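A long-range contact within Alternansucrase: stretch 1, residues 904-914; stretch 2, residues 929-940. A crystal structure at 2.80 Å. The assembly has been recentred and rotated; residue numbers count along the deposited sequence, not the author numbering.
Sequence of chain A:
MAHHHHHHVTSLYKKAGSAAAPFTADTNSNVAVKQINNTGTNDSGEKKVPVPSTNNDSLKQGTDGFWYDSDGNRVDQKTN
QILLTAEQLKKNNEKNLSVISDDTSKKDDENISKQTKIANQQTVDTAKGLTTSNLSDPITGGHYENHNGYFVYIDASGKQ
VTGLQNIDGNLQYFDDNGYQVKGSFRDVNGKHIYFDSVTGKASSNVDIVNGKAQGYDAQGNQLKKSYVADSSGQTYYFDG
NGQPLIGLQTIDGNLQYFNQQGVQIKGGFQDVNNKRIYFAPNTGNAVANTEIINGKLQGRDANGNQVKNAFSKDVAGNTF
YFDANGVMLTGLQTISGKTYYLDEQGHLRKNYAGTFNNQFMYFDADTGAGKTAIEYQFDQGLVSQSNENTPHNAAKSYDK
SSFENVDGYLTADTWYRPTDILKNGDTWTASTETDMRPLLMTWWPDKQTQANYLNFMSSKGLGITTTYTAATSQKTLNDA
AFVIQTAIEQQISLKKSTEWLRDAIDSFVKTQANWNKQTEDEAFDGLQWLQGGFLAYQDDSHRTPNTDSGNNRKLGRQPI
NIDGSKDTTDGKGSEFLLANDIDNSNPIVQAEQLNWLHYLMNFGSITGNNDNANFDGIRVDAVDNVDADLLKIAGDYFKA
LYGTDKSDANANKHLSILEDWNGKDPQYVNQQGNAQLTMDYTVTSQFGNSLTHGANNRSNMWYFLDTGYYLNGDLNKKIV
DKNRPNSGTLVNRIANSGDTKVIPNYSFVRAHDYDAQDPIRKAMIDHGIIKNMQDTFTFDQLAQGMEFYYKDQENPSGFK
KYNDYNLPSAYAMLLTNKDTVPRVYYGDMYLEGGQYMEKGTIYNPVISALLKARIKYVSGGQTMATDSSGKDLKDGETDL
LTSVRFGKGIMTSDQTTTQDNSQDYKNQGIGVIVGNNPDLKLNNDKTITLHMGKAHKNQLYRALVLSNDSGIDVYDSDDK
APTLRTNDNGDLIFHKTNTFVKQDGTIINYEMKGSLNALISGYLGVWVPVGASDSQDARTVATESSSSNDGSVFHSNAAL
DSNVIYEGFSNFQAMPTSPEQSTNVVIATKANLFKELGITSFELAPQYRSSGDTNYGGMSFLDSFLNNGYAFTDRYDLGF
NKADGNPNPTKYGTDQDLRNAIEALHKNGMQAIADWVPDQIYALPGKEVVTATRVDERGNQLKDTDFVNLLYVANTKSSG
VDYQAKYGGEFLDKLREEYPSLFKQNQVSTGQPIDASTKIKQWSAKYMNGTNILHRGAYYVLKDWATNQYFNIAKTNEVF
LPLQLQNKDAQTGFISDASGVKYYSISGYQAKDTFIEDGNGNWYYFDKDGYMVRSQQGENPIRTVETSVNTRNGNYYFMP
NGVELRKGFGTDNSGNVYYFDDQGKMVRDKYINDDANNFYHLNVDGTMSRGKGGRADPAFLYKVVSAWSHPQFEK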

# COMPACT_ATOMS: atom_id res chain seq x y z
N ASP A 904 -25.81 -1.56 45.89
CA ASP A 904 -24.62 -1.08 45.18
C ASP A 904 -24.96 -0.08 44.08
O ASP A 904 -24.23 0.86 43.85
CB ASP A 904 -23.83 -2.24 44.56
CG ASP A 904 -23.22 -3.17 45.61
OD1 ASP A 904 -23.72 -3.23 46.74
OD2 ASP A 904 -22.23 -3.87 45.28
N TYR A 905 -26.09 -0.30 43.40
CA TYR A 905 -26.51 0.54 42.28
C TYR A 905 -26.67 2.03 42.56
O TYR A 905 -26.46 2.85 41.66
CB TYR A 905 -27.83 0.02 41.69
CG TYR A 905 -29.08 0.30 42.51
CD1 TYR A 905 -29.52 -0.59 43.48
CD2 TYR A 905 -29.83 1.44 42.29
CE1 TYR A 905 -30.67 -0.36 44.21
CE2 TYR A 905 -30.98 1.69 43.03
CZ TYR A 905 -31.40 0.78 43.99
OH TYR A 905 -32.55 1.00 44.72
N LYS A 906 -27.08 2.39 43.78
CA LYS A 906 -27.48 3.77 44.06
C LYS A 906 -26.38 4.80 43.80
O LYS A 906 -26.66 5.89 43.29
CB LYS A 906 -28.05 3.92 45.49
CG LYS A 906 -29.58 4.04 45.55
CD LYS A 906 -30.04 5.47 45.25
CE LYS A 906 -31.50 5.76 45.57
NZ LYS A 906 -32.47 5.21 44.59
N ASN A 907 -25.13 4.46 44.13
CA ASN A 907 -24.02 5.37 43.90
C ASN A 907 -23.20 5.06 42.65
O ASN A 907 -22.11 5.61 42.46
CB ASN A 907 -23.15 5.41 45.15
CG ASN A 907 -23.94 5.88 46.36
OD1 ASN A 907 -24.15 5.11 47.30
ND2 ASN A 907 -24.41 7.12 46.33
N GLN A 908 -23.76 4.22 41.79
CA GLN A 908 -23.11 3.81 40.54
C GLN A 908 -23.90 4.44 39.37
O GLN A 908 -24.85 5.20 39.59
CB GLN A 908 -23.08 2.29 40.44
CG GLN A 908 -22.14 1.64 41.41
CD GLN A 908 -22.15 0.13 41.35
OE1 GLN A 908 -22.88 -0.48 40.58
NE2 GLN A 908 -21.30 -0.49 42.17
N GLY A 909 -23.50 4.12 38.14
CA GLY A 909 -24.10 4.68 36.95
C GLY A 909 -23.38 5.94 36.52
O GLY A 909 -22.66 6.56 37.31
N ILE A 910 -23.57 6.33 35.27
CA ILE A 910 -22.87 7.47 34.69
C ILE A 910 -23.70 8.08 33.55
O ILE A 910 -24.51 7.38 32.95
CB ILE A 910 -21.47 7.03 34.18
CG1 ILE A 910 -20.61 8.23 33.81
CG2 ILE A 910 -21.59 6.11 32.98
CD1 ILE A 910 -19.12 7.90 33.66
N GLY A 911 -23.51 9.37 33.30
CA GLY A 911 -24.21 10.07 32.23
C GLY A 911 -23.23 10.75 31.31
O GLY A 911 -22.35 11.49 31.77
N VAL A 912 -23.34 10.48 30.01
CA VAL A 912 -22.43 11.07 29.02
C VAL A 912 -23.22 11.81 27.94
O VAL A 912 -24.17 11.28 27.37
CB VAL A 912 -21.56 10.01 28.38
CG1 VAL A 912 -20.58 10.65 27.39
CG2 VAL A 912 -20.80 9.27 29.45
N ILE A 913 -22.81 13.07 27.71
CA ILE A 913 -23.36 13.92 26.67
C ILE A 913 -22.21 14.31 25.74
O ILE A 913 -21.19 14.82 26.21
CB ILE A 913 -23.98 15.19 27.26
CG1 ILE A 913 -25.01 14.83 28.34
CG2 ILE A 913 -24.64 16.01 26.15
CD1 ILE A 913 -25.44 16.01 29.18
N VAL A 914 -22.39 14.12 24.44
CA VAL A 914 -21.34 14.45 23.47
C VAL A 914 -21.90 15.02 22.18
O VAL A 914 -22.96 14.63 21.72
CB VAL A 914 -20.43 13.23 23.20
CG1 VAL A 914 -21.25 11.99 23.05
CG2 VAL A 914 -19.54 13.44 21.98
N THR A 929 -31.76 16.56 28.12
CA THR A 929 -32.00 15.66 29.25
C THR A 929 -31.23 14.34 29.23
O THR A 929 -31.13 13.66 28.22
CB THR A 929 -33.49 15.32 29.37
OG1 THR A 929 -34.26 16.53 29.34
CG2 THR A 929 -33.75 14.61 30.66
N LEU A 930 -30.70 14.01 30.40
CA LEU A 930 -30.11 12.70 30.67
C LEU A 930 -31.06 11.88 31.53
O LEU A 930 -31.25 12.18 32.69
CB LEU A 930 -28.80 12.86 31.44
CG LEU A 930 -27.53 13.21 30.68
CD1 LEU A 930 -26.39 13.42 31.66
CD2 LEU A 930 -27.16 12.14 29.67
N HIS A 931 -31.65 10.84 30.97
CA HIS A 931 -32.54 9.99 31.75
C HIS A 931 -31.70 8.98 32.57
O HIS A 931 -31.48 7.83 32.17
CB HIS A 931 -33.57 9.27 30.85
CG HIS A 931 -34.38 10.20 30.01
ND1 HIS A 931 -34.01 10.57 28.74
CD2 HIS A 931 -35.54 10.84 30.27
CE1 HIS A 931 -34.91 11.40 28.25
NE2 HIS A 931 -35.85 11.58 29.16
N MET A 932 -31.24 9.44 33.73
CA MET A 932 -30.44 8.65 34.64
C MET A 932 -31.20 7.46 35.23
O MET A 932 -30.60 6.57 35.81
CB MET A 932 -29.96 9.51 35.81
CG MET A 932 -28.98 10.61 35.42
SD MET A 932 -27.39 9.96 34.90
CE MET A 932 -27.52 10.17 33.17
N GLY A 933 -32.53 7.51 35.15
CA GLY A 933 -33.36 6.36 35.46
C GLY A 933 -34.14 6.46 36.74
O GLY A 933 -33.76 7.16 37.66
N LYS A 934 -35.22 5.71 36.82
CA LYS A 934 -36.13 5.69 37.97
C LYS A 934 -35.55 4.99 39.20
O LYS A 934 -36.16 4.97 40.27
CB LYS A 934 -37.47 5.05 37.54
CG LYS A 934 -38.10 5.80 36.36
CD LYS A 934 -39.61 6.02 36.47
CE LYS A 934 -40.06 7.30 35.76
NZ LYS A 934 -39.87 7.21 34.28
N ALA A 935 -34.38 4.38 39.05
CA ALA A 935 -33.57 3.94 40.18
C ALA A 935 -32.78 5.09 40.81
O ALA A 935 -32.16 4.89 41.84
CB ALA A 935 -32.64 2.82 39.76
N HIS A 936 -32.82 6.28 40.22
CA HIS A 936 -32.10 7.43 40.75
C HIS A 936 -32.97 8.68 40.86
O HIS A 936 -32.56 9.75 40.42
CB HIS A 936 -30.90 7.74 39.86
CG HIS A 936 -29.91 6.63 39.81
ND1 HIS A 936 -28.81 6.59 40.64
CD2 HIS A 936 -29.85 5.51 39.05
CE1 HIS A 936 -28.12 5.49 40.38
NE2 HIS A 936 -28.73 4.83 39.42
N LYS A 937 -34.15 8.53 41.47
CA LYS A 937 -35.05 9.66 41.67
C LYS A 937 -34.45 10.58 42.71
O LYS A 937 -33.89 10.13 43.71
CB LYS A 937 -36.44 9.21 42.13
CG LYS A 937 -37.11 8.16 41.27
CD LYS A 937 -38.50 7.81 41.76
CE LYS A 937 -39.19 6.86 40.79
NZ LYS A 937 -40.34 6.15 41.40
N ASN A 938 -34.56 11.89 42.45
CA ASN A 938 -34.20 12.96 43.41
C ASN A 938 -32.74 12.99 43.88
O ASN A 938 -32.38 13.72 44.78
CB ASN A 938 -35.16 12.88 44.60
CG ASN A 938 -36.62 12.98 44.16
OD1 ASN A 938 -37.41 12.06 44.40
ND2 ASN A 938 -36.96 14.06 43.47
N GLN A 939 -31.89 12.23 43.21
CA GLN A 939 -30.50 12.08 43.58
C GLN A 939 -29.63 13.25 43.11
O GLN A 939 -29.90 13.86 42.08
CB GLN A 939 -29.96 10.79 42.96
CG GLN A 939 -28.56 10.41 43.42
CD GLN A 939 -28.33 8.92 43.39
OE1 GLN A 939 -29.18 8.15 42.93
NE2 GLN A 939 -27.18 8.51 43.87
N LEU A 940 -28.59 13.55 43.87
CA LEU A 940 -27.64 14.59 43.50
C LEU A 940 -26.55 13.98 42.66
O LEU A 940 -25.98 12.94 43.03
CB LEU A 940 -27.02 15.24 44.73
CG LEU A 940 -26.35 16.59 44.50
CD1 LEU A 940 -27.38 17.65 44.14
CD2 LEU A 940 -25.56 17.05 45.72

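Stretch 1 runs through a turn-like segment, residues 904-906 having helical backbone angles without the regular bonds, and then extends as a strand from Ile910 to Val914. Stretch 2 begins with the end of a strand, Thr929 to His931, and continues as loop. The two strands run roughly antiparallel, with 147° between their N-to-C directions, but their axes come no closer than 8.0 Å. No backbone-to-backbone hydrogen bond links the stretches; between the strands, the side chains of Leu930 and Ile913 meet. The CA atoms of Gly911 and Leu930 lie 6.6 Å apart, and those of Lys906 and His936 6.8 Å. Beyond its strand, stretch 2 folds through a type I turn from Gly933 to His936, closed by His936 N to Gly933 O at 2.9 Å, and then a type II turn from His936 to Gln939. In stretch 1, Gln908 N bonds to Tyr905 O at 3.0 Å.

At the strand end the contact is apolar. Leu930 points toward stretch 1 and covers Gly911, its CD1 4.0 Å from Gly911 CA; its CD2 packs 3.7 Å from CG1 of Ile913, which points toward stretch 2. Met932 sets out sideways but bends back through two m rotamers, bringing its CE to 3.4 Å from Gly911 CA. The space is available because Gly911 has no side chain: an ideal CB there would clash with both Met932 CE, at 2.5 Å, and Leu930 CD1, at 2.9 Å.

At the loop end the chemistry turns polar. Gln939 points toward stretch 1, and its amide NE2 donates to the backbone O of Lys906 at 2.7 Å with an N-H...O angle of 160°. Its other amide atom, OE1, accepts from His936 ND1 at 2.8 Å, a bond within stretch 2 that ties the imidazole to the amide. The His936 ring in turn lies among backbone carbonyls: CE1 is 3.3 Å from Lys906 O and 3.4 Å from Tyr905 O, both at the ring edge, where the polarized C-H is compatible with nearby oxygen. His936 NE2 is hydrogen-bonded elsewhere in the structure.

Lys906 also reaches across with its side chain, whose NZ donates to Ala935 O at 2.8 Å. The same carbonyl oxygen lies at the edge of the Tyr905 ring, 3.6 Å from CE2, while Ala935 CB makes an apolar contact with that CE2 at 3.8 Å. Ala935 thus meets an ammonium group and an aromatic edge together. In all, the contact buries 471 Å², both sides summed.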